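Local coordinates for protein putative TetR-family transcriptional regulator (PDB 3CCY) that probably binds operator DNA through an N-terminal helix-turn-helix and represses transcription, at residues Leu73-Arg76 and Cys77-Val80; Ser179-Pro182 and Asp183-Ala186. All coordinates share one frame; numbering follows the deposited sequence. Where two conformers were deposited one is given.

Interaction 1. Residues Leu73-Arg76 and Cys77-Val80; sequences LLER and CRQV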
loop_
_atom_site.group_PDB
_atom_site.type_symbol
_atom_site.label_atom_id
_atom_site.label_comp_id
_atom_site.label_asym_id
_atom_site.label_seq_id
_atom_site.Cartn_x
_atom_site.Cartn_y
_atom_site.Cartn_z
ATOM N N LEU A 73 -8.606 3.715 -16.753
ATOM C CA LEU A 73 -9.259 3.021 -15.678
ATOM C C LEU A 73 -10.696 3.566 -15.491
ATOM O O LEU A 73 -11.652 2.796 -15.330
ATOM C CB LEU A 73 -8.425 3.196 -14.411
ATOM C CG LEU A 73 -8.525 2.233 -13.244
ATOM C CD1 LEU A 73 -8.845 0.790 -13.644
ATOM C CD2 LEU A 73 -7.210 2.310 -12.428
ATOM N N LEU A 74 -10.833 4.894 -15.511
ATOM C CA LEU A 74 -12.135 5.543 -15.385
ATOM C C LEU A 74 -13.099 5.156 -16.503
ATOM O O LEU A 74 -14.250 4.863 -16.232
ATOM C CB LEU A 74 -11.993 7.082 -15.307
ATOM C CG LEU A 74 -11.498 7.627 -13.944
ATOM C CD1 LEU A 74 -11.157 9.112 -14.070
ATOM C CD2 LEU A 74 -12.518 7.432 -12.798
ATOM N N GLU A 75 -12.631 5.137 -17.747
ATOM C CA GLU A 75 -13.510 4.802 -18.858
ATOM C C GLU A 75 -13.942 3.352 -18.744
ATOM O O GLU A 75 -15.121 3.063 -18.885
ATOM C CB GLU A 75 -12.870 5.049 -20.221
ATOM C CG GLU A 75 -13.834 5.570 -21.329
ATOM C CD GLU A 75 -15.370 5.640 -20.972
ATOM O OE1 GLU A 75 -16.085 4.606 -21.140
ATOM O OE2 GLU A 75 -15.862 6.754 -20.584
ATOM N N ARG A 76 -13.010 2.455 -18.428
ATOM C CA ARG A 76 -13.362 1.048 -18.361
ATOM C C ARG A 76 -14.316 0.732 -17.225
ATOM O O ARG A 76 -15.205 -0.100 -17.398
ATOM C CB ARG A 76 -12.120 0.172 -18.447
ATOM C CG ARG A 76 -11.473 0.374 -19.839
ATOM C CD ARG A 76 -10.171 -0.325 -20.025
ATOM N NE ARG A 76 -10.349 -1.770 -20.037
ATOM C CZ ARG A 76 -9.369 -2.637 -19.832
ATOM N NH1 ARG A 76 -8.136 -2.197 -19.633
ATOM N NH2 ARG A 76 -9.636 -3.935 -19.805
ATOM N N CYS A 77 -14.153 1.425 -16.095
ATOM C CA CYS A 77 -15.090 1.363 -14.965
ATOM C C CYS A 77 -16.501 1.756 -15.378
ATOM O O CYS A 77 -17.485 1.151 -14.949
ATOM C CB CYS A 77 -14.668 2.328 -13.856
ATOM S SG CYS A 77 -13.491 1.705 -12.705
ATOM N N ARG A 78 -16.601 2.831 -16.136
ATOM C CA ARG A 78 -17.891 3.294 -16.607
ATOM C C ARG A 78 -18.574 2.239 -17.469
ATOM O O ARG A 78 -19.770 1.989 -17.288
ATOM C CB ARG A 78 -17.764 4.613 -17.386
ATOM C CG ARG A 78 -17.499 5.790 -16.481
ATOM C CD ARG A 78 -17.362 7.121 -17.277
ATOM N NE ARG A 78 -16.495 8.001 -16.479
ATOM C CZ ARG A 78 -15.320 8.475 -16.896
ATOM N NH1 ARG A 78 -14.618 9.270 -16.087
ATOM N NH2 ARG A 78 -14.865 8.191 -18.130
ATOM N N GLN A 79 -17.835 1.629 -18.394
ATOM C CA GLN A 79 -18.408 0.567 -19.240
ATOM C C GLN A 79 -18.939 -0.580 -18.382
ATOM O O GLN A 79 -19.981 -1.134 -18.676
ATOM C CB GLN A 79 -17.404 -0.001 -20.237
ATOM C CG GLN A 79 -16.752 0.961 -21.190
ATOM C CD GLN A 79 -15.506 0.330 -21.861
ATOM O OE1 GLN A 79 -15.586 -0.741 -22.488
ATOM N NE2 GLN A 79 -14.351 1.000 -21.725
ATOM N N VAL A 80 -18.205 -0.950 -17.337
ATOM C CA VAL A 80 -18.678 -1.943 -16.390
ATOM C C VAL A 80 -19.955 -1.469 -15.689
ATOM O O VAL A 80 -20.942 -2.215 -15.628
ATOM C CB VAL A 80 -17.579 -2.319 -15.366
ATOM C CG1 VAL A 80 -18.134 -3.156 -14.232
ATOM C CG2 VAL A 80 -16.455 -3.115 -16.047
#

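Interaction 2. Residues Ser179-Pro182 and Asp183-Ala186; sequences SVSP and DALA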
loop_
_atom_site.group_PDB
_atom_site.type_symbol
_atom_site.label_atom_id
_atom_site.label_comp_id
_atom_site.label_asym_id
_atom_site.label_seq_id
_atom_site.Cartn_x
_atom_site.Cartn_y
_atom_site.Cartn_z
ATOM N N SER A 179 0.198 -19.192 -9.469
ATOM C CA SER A 179 -0.857 -20.184 -9.225
ATOM C C SER A 179 -2.271 -19.604 -9.282
ATOM O O SER A 179 -3.163 -20.134 -10.021
ATOM C CB SER A 179 -0.623 -20.780 -7.844
ATOM O OG SER A 179 0.466 -21.646 -7.946
ATOM N N VAL A 180 -2.443 -18.476 -8.577
ATOM C CA VAL A 180 -3.694 -17.739 -8.477
ATOM C C VAL A 180 -3.821 -16.645 -9.573
ATOM O O VAL A 180 -3.048 -15.686 -9.592
ATOM C CB VAL A 180 -3.832 -17.072 -7.073
ATOM C CG1 VAL A 180 -5.263 -16.447 -6.903
ATOM C CG2 VAL A 180 -3.545 -18.109 -5.978
ATOM N N SER A 181 -4.810 -16.799 -10.459
ATOM C CA SER A 181 -4.993 -15.898 -11.593
ATOM C C SER A 181 -5.591 -14.580 -11.132
ATOM O O SER A 181 -6.193 -14.525 -10.058
ATOM C CB SER A 181 -5.916 -16.533 -12.636
ATOM O OG SER A 181 -7.253 -16.528 -12.148
ATOM N N PRO A 182 -5.411 -13.498 -11.920
ATOM C CA PRO A 182 -6.140 -12.260 -11.579
ATOM C C PRO A 182 -7.641 -12.431 -11.308
ATOM O O PRO A 182 -8.124 -11.890 -10.297
ATOM C CB PRO A 182 -5.846 -11.323 -12.771
ATOM C CG PRO A 182 -4.455 -11.732 -13.171
ATOM C CD PRO A 182 -4.523 -13.293 -13.083
ATOM N N ASP A 183 -8.348 -13.231 -12.119
ATOM C CA ASP A 183 -9.785 -13.473 -11.877
ATOM C C ASP A 183 -10.036 -14.244 -10.573
ATOM O O ASP A 183 -10.931 -13.896 -9.835
ATOM C CB ASP A 183 -10.474 -14.218 -13.031
ATOM C CG ASP A 183 -11.288 -13.303 -13.921
ATOM O OD1 ASP A 183 -10.987 -12.056 -14.029
ATOM O OD2 ASP A 183 -12.226 -13.862 -14.532
ATOM N N ALA A 184 -9.272 -15.298 -10.320
ATOM C CA ALA A 184 -9.328 -16.037 -9.041
ATOM C C ALA A 184 -9.062 -15.102 -7.844
ATOM O O ALA A 184 -9.770 -15.148 -6.829
ATOM C CB ALA A 184 -8.335 -17.246 -9.061
ATOM N N LEU A 185 -8.069 -14.224 -7.961
ATOM C CA LEU A 185 -7.758 -13.330 -6.839
ATOM C C LEU A 185 -8.952 -12.374 -6.585
ATOM O O LEU A 185 -9.318 -12.092 -5.422
ATOM C CB LEU A 185 -6.440 -12.564 -7.090
ATOM C CG LEU A 185 -6.094 -11.511 -6.039
ATOM C CD1 LEU A 185 -5.880 -12.189 -4.683
ATOM C CD2 LEU A 185 -4.802 -10.723 -6.438
ATOM N N ALA A 186 -9.554 -11.887 -7.672
ATOM C CA ALA A 186 -10.672 -10.952 -7.607
ATOM C C ALA A 186 -11.868 -11.614 -6.937
ATOM O O ALA A 186 -12.457 -11.013 -6.029
ATOM C CB ALA A 186 -11.090 -10.446 -9.053
#

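Interaction 1. Residues Leu73-Arg76 and Cys77-Val80
The guanidinium of Arg78 folds back over the preceding turn, with Leu74 beneath one face and Glu75 at its edge. On that face lie Leu74 CB, 3.5 Å from Arg78 NH1, and the carbonyl oxygen Leu74 O, set off toward the rim of the group. The edge belongs to Glu75: Arg78 NH2 donates to Glu75 OE2 over 3.0 Å in a salt bridge. The acceptor sits in the guanidinium plane, yet the donor approaches from above the carboxylate, 45° out of its plane, and one N-H, that of NH2, makes the bond. Arg78 gets there with CG beside its own backbone N (chi1 -74°) and a chain extended from CG to NE, while the Glu75 chain bends sharply at chi2 (-6°) and the two cross at about a right angle. The same bend puts the other oxygen, Glu75 OE1, 3.7 Å from Gln79 CG. One residue further along each segment, the amide nitrogen Gln79 NE2 rests 3.5 Å from Arg76 CG, against the aliphatic part of that arginine. Under all this run the i to i+4 backbone bonds of helix 58-81, from Cys77 N to Leu73 O (3.0 Å) through Val80 N to Arg76 O.

Both arginines also reach beyond the helix: Arg78 NE bonds to the Tyr137 hydroxyl and, in one of its two conformers, Arg76 NH2 makes a salt bridge to Glu100, while Leu73 and Cys77 are buried against Phe98 and Leu134. Chemically, the Arg78 guanidinium is held by two bonds, through NH2 to Glu75 and through NE to Tyr137, which should limit its rotation. Its positive charge probably helps keep the exposed Glu75 ionised.

Interaction 2. Residues Ser179-Pro182 and Asp183-Ala186
Ser181 and Val180 turn different groups onto the first turn of helix 182-195: the serine brings its hydroxyl to a backbone N-H, the valine lays a methyl beside the same turn. Ser181 OG accepts from Ala184 N at 3.0 Å, and the bond is nearly straight, with an N-H...O angle of 168°. A chi1 of 73° makes this possible, placing OG between the backbone N and the carbonyl carbon of its own residue and hence facing the start of the helix. There OG also packs 3.3 Å from Ala184 CB. Val180 directs its CB toward the helix, and its CG1, anti to the backbone N (chi1 -172°), settles 3.8 Å from Ala184 CB and 4.1 Å from Leu185 CB. One methyl thus touches two consecutive residues of the turn.

Leu185 leaves the contact beyond CB, its branch going on to Trp173, Tyr174 and Leu99. The second subunit joins in as well, its Val158 packing on Leu185 and its Thr154 on Val180. The Pro182 ring packs on Tyr174, Ala176 and Ala103. The regular backbone bonds begin at the cap residue itself: Leu185 N donates to Ser181 O at 2.8 Å, almost in line with the carbonyl, and Ala186 N to Pro182 O at 3.0 Å. Ser181 therefore uses both its oxygens: the hydroxyl takes the N-H of the third helical residue, Ala184, and the carbonyl starts the i to i+4 series with Leu185 N.

Together these features, at the start of helix 182-195 in the C-terminal TetR-like domain, make a serine N-cap, with proline in the first helical position, where its missing N-H costs no helical bond.

The two contacts come in series along the chain, interaction 1 near the C-terminal end of helix 58-81 and interaction 2 at the start of helix 182-195. Their centres are 20 Å apart and their nearest atoms about 10 Å, without touching. What they share is helix 87-115, on which both pack, interaction 2 partly through Ala186 on Val95 and Lys96. One helix of the bundle thus receives both. They differ in surroundings, since interaction 1 touches only its own chain and interaction 2 also meets the second subunit, so the latter lies beside the dimer contact.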